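Local coordinates for signal recognition particle 19 kDa protein (Pyrococcus furiosus, PDB 3DLU) that probably binds 7S RNA directly and mediates attachment of the 54 kDa subunit in the archaeal signal recognition particle, which targets nascent membrane proteins to the cytoplasmic membrane, at residues I22-I27 with S84-A89; F46-V51 with G71-E76. All coordinates share one frame; numbering follows the deposited sequence. Where two conformers were deposited one is given.

Contact 1. Residues I22-I27 with S84-A89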
loop_
_atom_site.group_PDB
_atom_site.type_symbol
_atom_site.label_atom_id
_atom_site.label_comp_id
_atom_site.label_asym_id
_atom_site.label_seq_id
_atom_site.Cartn_x
_atom_site.Cartn_y
_atom_site.Cartn_z
ATOM N N ILE A 22 10.586 -16.341 -11.211
ATOM C CA ILE A 22 10.996 -16.186 -12.598
ATOM C C ILE A 22 12.389 -16.744 -12.812
ATOM O O ILE A 22 12.627 -17.508 -13.741
ATOM C CB ILE A 22 11.055 -14.687 -13.008
ATOM C CG1 ILE A 22 9.696 -14.016 -12.836
ATOM C CG2 ILE A 22 11.554 -14.537 -14.436
ATOM C CD1 ILE A 22 9.532 -12.762 -13.661
ATOM N N VAL A 23 13.319 -16.354 -11.951
ATOM C CA VAL A 23 14.728 -16.664 -12.197
ATOM C C VAL A 23 15.090 -18.068 -11.686
ATOM O O VAL A 23 14.397 -18.608 -10.837
ATOM C CB VAL A 23 15.645 -15.606 -11.592
ATOM C CG1 VAL A 23 15.181 -14.208 -12.013
ATOM C CG2 VAL A 23 15.637 -15.711 -10.106
ATOM N N PRO A 24 16.166 -18.661 -12.223
ATOM C CA PRO A 24 16.576 -19.988 -11.749
ATOM C C PRO A 24 16.814 -19.991 -10.248
ATOM O O PRO A 24 17.286 -19.001 -9.673
ATOM C CB PRO A 24 17.886 -20.247 -12.505
ATOM C CG PRO A 24 17.763 -19.407 -13.744
ATOM C CD PRO A 24 17.010 -18.175 -13.328
ATOM N N ARG A 25 16.498 -21.117 -9.623
ATOM C CA ARG A 25 16.503 -21.208 -8.175
ATOM C C ARG A 25 17.854 -20.866 -7.547
ATOM O O ARG A 25 17.892 -20.237 -6.499
ATOM C CB ARG A 25 16.034 -22.592 -7.717
ATOM C CG ARG A 25 15.713 -22.658 -6.236
ATOM C CD ARG A 25 15.296 -24.064 -5.812
ATOM N NE ARG A 25 16.425 -24.981 -5.932
ATOM C CZ ARG A 25 16.521 -26.144 -5.300
ATOM N NH1 ARG A 25 15.551 -26.544 -4.491
ATOM N NH2 ARG A 25 17.603 -26.896 -5.466
ATOM N N SER A 26 18.954 -21.297 -8.172
ATOM C CA SER A 26 20.288 -21.007 -7.638
ATOM C C SER A 26 20.670 -19.513 -7.708
ATOM O O SER A 26 21.488 -19.041 -6.910
ATOM C CB SER A 26 21.345 -21.868 -8.334
ATOM O OG SER A 26 21.360 -21.581 -9.716
ATOM N N ILE A 27 20.071 -18.771 -8.647
ATOM C CA ILE A 27 20.304 -17.322 -8.710
ATOM C C ILE A 27 19.410 -16.592 -7.697
ATOM O O ILE A 27 19.872 -15.701 -6.971
ATOM C CB ILE A 27 20.113 -16.775 -10.137
ATOM C CG1 ILE A 27 21.173 -17.359 -11.075
ATOM C CG2 ILE A 27 20.193 -15.237 -10.157
ATOM C CD1 ILE A 27 20.813 -17.229 -12.549
ATOM N N SER A 84 17.883 -8.002 -15.285
ATOM C CA SER A 84 17.901 -7.152 -14.096
ATOM C C SER A 84 17.552 -7.941 -12.824
ATOM O O SER A 84 18.136 -7.706 -11.774
ATOM C CB SER A 84 16.933 -5.967 -14.271
ATOM O OG SER A 84 17.323 -5.142 -15.363
ATOM N N LEU A 85 16.563 -8.828 -12.902
ATOM C CA LEU A 85 16.203 -9.671 -11.761
ATOM C C LEU A 85 17.373 -10.549 -11.325
ATOM O O LEU A 85 17.630 -10.704 -10.132
ATOM C CB LEU A 85 14.998 -10.553 -12.072
ATOM C CG LEU A 85 13.634 -9.869 -12.241
ATOM C CD1 LEU A 85 12.573 -10.885 -12.638
ATOM C CD2 LEU A 85 13.225 -9.107 -10.969
ATOM N N LYS A 86 18.073 -11.129 -12.292
ATOM C CA LYS A 86 19.257 -11.944 -11.966
ATOM C C LYS A 86 20.357 -11.096 -11.306
ATOM O O LYS A 86 20.957 -11.500 -10.302
ATOM C CB LYS A 86 19.796 -12.645 -13.217
ATOM C CG LYS A 86 18.866 -13.742 -13.763
ATOM C CD LYS A 86 19.307 -14.177 -15.158
ATOM C CE LYS A 86 18.334 -15.175 -15.759
ATOM N NZ LYS A 86 18.614 -15.396 -17.200
ATOM N N LEU A 87 20.619 -9.912 -11.857
ATOM C CA LEU A 87 21.633 -9.030 -11.293
ATOM C C LEU A 87 21.267 -8.651 -9.866
ATOM O O LEU A 87 22.124 -8.610 -8.982
ATOM C CB LEU A 87 21.769 -7.758 -12.134
ATOM C CG LEU A 87 22.442 -7.939 -13.494
ATOM C CD1 LEU A 87 22.189 -6.699 -14.346
ATOM C CD2 LEU A 87 23.937 -8.165 -13.278
ATOM N N ILE A 88 19.987 -8.354 -9.652
ATOM C CA ILE A 88 19.507 -7.966 -8.333
ATOM C C ILE A 88 19.657 -9.113 -7.333
ATOM O O ILE A 88 20.162 -8.913 -6.223
ATOM C CB ILE A 88 18.042 -7.503 -8.397
ATOM C CG1 ILE A 88 17.977 -6.128 -9.051
ATOM C CG2 ILE A 88 17.417 -7.447 -6.995
ATOM C CD1 ILE A 88 16.550 -5.671 -9.364
ATOM N N ALA A 89 19.231 -10.309 -7.738
ATOM C CA ALA A 89 19.337 -11.486 -6.875
ATOM C C ALA A 89 20.792 -11.735 -6.462
ATOM O O ALA A 89 21.096 -11.933 -5.269
ATOM C CB ALA A 89 18.749 -12.721 -7.575
#

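Contact 2. Residues F46-V51 with G71-E76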
loop_
_atom_site.group_PDB
_atom_site.type_symbol
_atom_site.label_atom_id
_atom_site.label_comp_id
_atom_site.label_asym_id
_atom_site.label_seq_id
_atom_site.Cartn_x
_atom_site.Cartn_y
_atom_site.Cartn_z
ATOM N N PHE A 46 20.512 1.290 -10.924
ATOM C CA PHE A 46 19.181 1.359 -11.491
ATOM C C PHE A 46 18.513 2.547 -10.828
ATOM O O PHE A 46 18.955 3.001 -9.775
ATOM C CB PHE A 46 18.378 0.083 -11.204
ATOM C CG PHE A 46 18.962 -1.172 -11.810
ATOM C CD1 PHE A 46 19.941 -1.110 -12.792
ATOM C CD2 PHE A 46 18.487 -2.415 -11.425
ATOM C CE1 PHE A 46 20.462 -2.269 -13.356
ATOM C CE2 PHE A 46 19.000 -3.590 -11.990
ATOM C CZ PHE A 46 19.985 -3.516 -12.949
ATOM N N LYS A 47 17.470 3.082 -11.437
ATOM C CA LYS A 47 16.771 4.185 -10.799
ATOM C C LYS A 47 15.497 3.656 -10.163
ATOM O O LYS A 47 14.739 2.939 -10.809
ATOM C CB LYS A 47 16.454 5.282 -11.815
ATOM C CG LYS A 47 15.724 6.461 -11.203
ATOM C CD LYS A 47 15.513 7.567 -12.221
ATOM C CE LYS A 47 15.039 8.846 -11.539
ATOM N NZ LYS A 47 14.661 9.895 -12.525
ATOM N N VAL A 48 15.283 3.991 -8.893
ATOM C CA VAL A 48 14.077 3.583 -8.179
ATOM C C VAL A 48 12.966 4.626 -8.312
ATOM O O VAL A 48 13.135 5.788 -7.929
ATOM C CB VAL A 48 14.373 3.301 -6.698
ATOM C CG1 VAL A 48 13.130 2.829 -5.984
ATOM C CG2 VAL A 48 15.482 2.259 -6.585
ATOM N N ILE A 49 11.839 4.182 -8.857
ATOM C CA ILE A 49 10.692 5.032 -9.184
ATOM C C ILE A 49 9.593 4.976 -8.109
ATOM O O ILE A 49 9.063 6.014 -7.690
ATOM C CB ILE A 49 10.107 4.625 -10.559
ATOM C CG1 ILE A 49 11.177 4.720 -11.659
ATOM C CG2 ILE A 49 8.863 5.442 -10.910
ATOM C CD1 ILE A 49 11.866 6.088 -11.739
ATOM N N ARG A 50 9.241 3.767 -7.674
ATOM C CA ARG A 50 8.252 3.575 -6.602
ATOM C C ARG A 50 8.641 2.393 -5.726
ATOM O O ARG A 50 9.100 1.380 -6.230
ATOM C CB ARG A 50 6.852 3.297 -7.170
ATOM C CG ARG A 50 5.838 2.885 -6.069
ATOM C CD ARG A 50 4.418 2.668 -6.602
ATOM N NE ARG A 50 3.413 2.644 -5.531
ATOM C CZ ARG A 50 2.553 1.649 -5.315
ATOM N NH1 ARG A 50 2.565 0.569 -6.085
ATOM N NH2 ARG A 50 1.665 1.735 -4.327
ATOM N N VAL A 51 8.440 2.518 -4.422
ATOM C CA VAL A 51 8.610 1.385 -3.512
ATOM C C VAL A 51 7.381 1.283 -2.634
ATOM O O VAL A 51 7.043 2.234 -1.949
ATOM C CB VAL A 51 9.826 1.581 -2.588
ATOM C CG1 VAL A 51 10.052 0.337 -1.714
ATOM C CG2 VAL A 51 11.059 1.900 -3.395
ATOM N N GLY A 71 4.914 -6.509 -1.188
ATOM C CA GLY A 71 5.446 -5.290 -1.772
ATOM C C GLY A 71 5.748 -5.345 -3.248
ATOM O O GLY A 71 5.542 -6.372 -3.907
ATOM N N MET A 72 6.231 -4.222 -3.769
ATOM C CA MET A 72 6.627 -4.118 -5.168
ATOM C C MET A 72 7.509 -2.908 -5.350
ATOM O O MET A 72 7.466 -1.961 -4.552
ATOM C CB MET A 72 5.412 -4.019 -6.104
ATOM C CG MET A 72 4.621 -2.703 -5.989
ATOM S SD MET A 72 5.155 -1.352 -7.076
ATOM C CE MET A 72 4.002 -1.521 -8.477
ATOM N N ILE A 73 8.331 -2.951 -6.384
ATOM C CA ILE A 73 9.259 -1.867 -6.670
ATOM C C ILE A 73 9.129 -1.567 -8.144
ATOM O O ILE A 73 9.099 -2.480 -8.962
ATOM C CB ILE A 73 10.740 -2.258 -6.392
ATOM C CG1 ILE A 73 10.943 -2.772 -4.959
ATOM C CG2 ILE A 73 11.652 -1.065 -6.647
ATOM C CD1 ILE A 73 10.682 -4.260 -4.773
ATOM N N VAL A 74 9.026 -0.290 -8.491
ATOM C CA VAL A 74 9.119 0.110 -9.880
ATOM C C VAL A 74 10.521 0.661 -10.068
ATOM O O VAL A 74 10.967 1.508 -9.295
ATOM C CB VAL A 74 8.081 1.203 -10.221
ATOM C CG1 VAL A 74 8.256 1.646 -11.656
ATOM C CG2 VAL A 74 6.654 0.672 -9.985
ATOM N N LEU A 75 11.209 0.149 -11.092
ATOM C CA LEU A 75 12.599 0.481 -11.378
ATOM C C LEU A 75 12.809 0.866 -12.847
ATOM O O LEU A 75 12.005 0.518 -13.706
ATOM C CB LEU A 75 13.492 -0.727 -11.065
ATOM C CG LEU A 75 13.608 -1.224 -9.627
ATOM C CD1 LEU A 75 14.438 -2.505 -9.576
ATOM C CD2 LEU A 75 14.215 -0.145 -8.734
ATOM N N GLU A 76 13.894 1.590 -13.128
ATOM C CA GLU A 76 14.354 1.768 -14.497
ATOM C C GLU A 76 15.752 1.179 -14.596
ATOM O O GLU A 76 16.583 1.421 -13.728
ATOM C CB GLU A 76 14.384 3.253 -14.871
ATOM C CG GLU A 76 13.019 3.791 -15.197
ATOM C CD GLU A 76 13.022 5.286 -15.479
ATOM O OE1 GLU A 76 13.987 5.973 -15.098
ATOM O OE2 GLU A 76 12.046 5.762 -16.084
#

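Contact 1. Residues I22-I27 with S84-A89
In the SRP19 fold, a three-stranded antiparallel sheet with helices, this contact lays the loop between strand 3-6 and helix 34-43 against helix 81-100. No hydrogen bond joins residues 22-27 to 84-89; the side chains meet mainly through carbon atoms, with the I27 carbonyl oxygen also resting on A89, and 321 Å² is buried in all. Among the apolar pairs, I22 and L85 cross at about a right angle, with CD1 of I22 3.7 Å from CD1 of L85. V23 has CG1 anti to its carbonyl carbon (chi1 -50°), which sets that methyl 3.7 Å from CB of L85. The same methyl also lies near CG of K86.

The aliphatic part of K86 supplies the second group of contacts. Its chain is extended beyond CG and slides past V23 in the opposite direction, so that CE reaches 4.1 Å from CD of P24. I27 crosses K86 obliquely, placing CG2 4.0 Å from K86 CB.

Within the loop, I27 N donates to P24 O at 3.0 Å, closing a turn that brings I27 back to the helix. I27 O in turn accepts a hydrogen bond from R93 of helix 81-100, while sitting 3.2 Å from CB of A89.

Contact 2. Residues F46-V51 with G71-E76
R50 keeps CG anti to its backbone N (chi1 172°) and runs extended to NE, whereas M72 takes the crowded first rotamer (chi1 69°) and bends at chi2 and chi3. The two side chains cross at about a right angle, with NH1 of R50 3.4 Å from SD of M72 and the M72 CE methyl at the guanidinium edge, in its plane.

The backbones form an antiparallel ladder interrupted by a classic beta bulge: I49 and R50 both face V74. V74 O accepts from I49 N at 2.8 Å, with that donor 29° out of the carbonyl plane, and from R50 N at a longer 3.3 Å, on a lone pair. V74 N returns a 2.8 Å bond to R50 O, completing a hydrogen-bonded pair one residue out of step with V48-L75. Beyond the bulge, K47 and E76 exchange two backbone bonds.

On the face toward the helices, V48 CG2 presses on L75 CD2 at a tight 3.5 Å. At the bulge, I49 CB lies 3.7 Å from V74 CG1.

E76 forms a salt bridge with R3 of strand 3-6. R50 bridges to D54 of the second subunit and E52 of the third, acidic partners that would probably stabilise its charge. These bridges, with V51 pairing in an antiparallel ladder with the second subunit, make the hairpin part of the assembly interface.

Contact 2 is the more buried, lying within the sheet; contact 1 is only partly buried, where a loop meets a helix. Their chemistry differs accordingly: backbone hydrogen bonds set the strand register at 46-51 with 71-76, while no hydrogen bond joins 22-27 to 84-89, which meet mainly by apolar packing. Contact 2 also reaches two neighbouring subunits, whereas no other chain of the assembly touches contact 1. Their centres are 16 Å apart, yet helix 81-100, which follows strand 68-76 in sequence, bridges them. Its I88 meets L75 (CD1 to CD1, 3.8 Å), and S84, L87 and I88 pack on F46, while L85, K86 and A89 receive the loop.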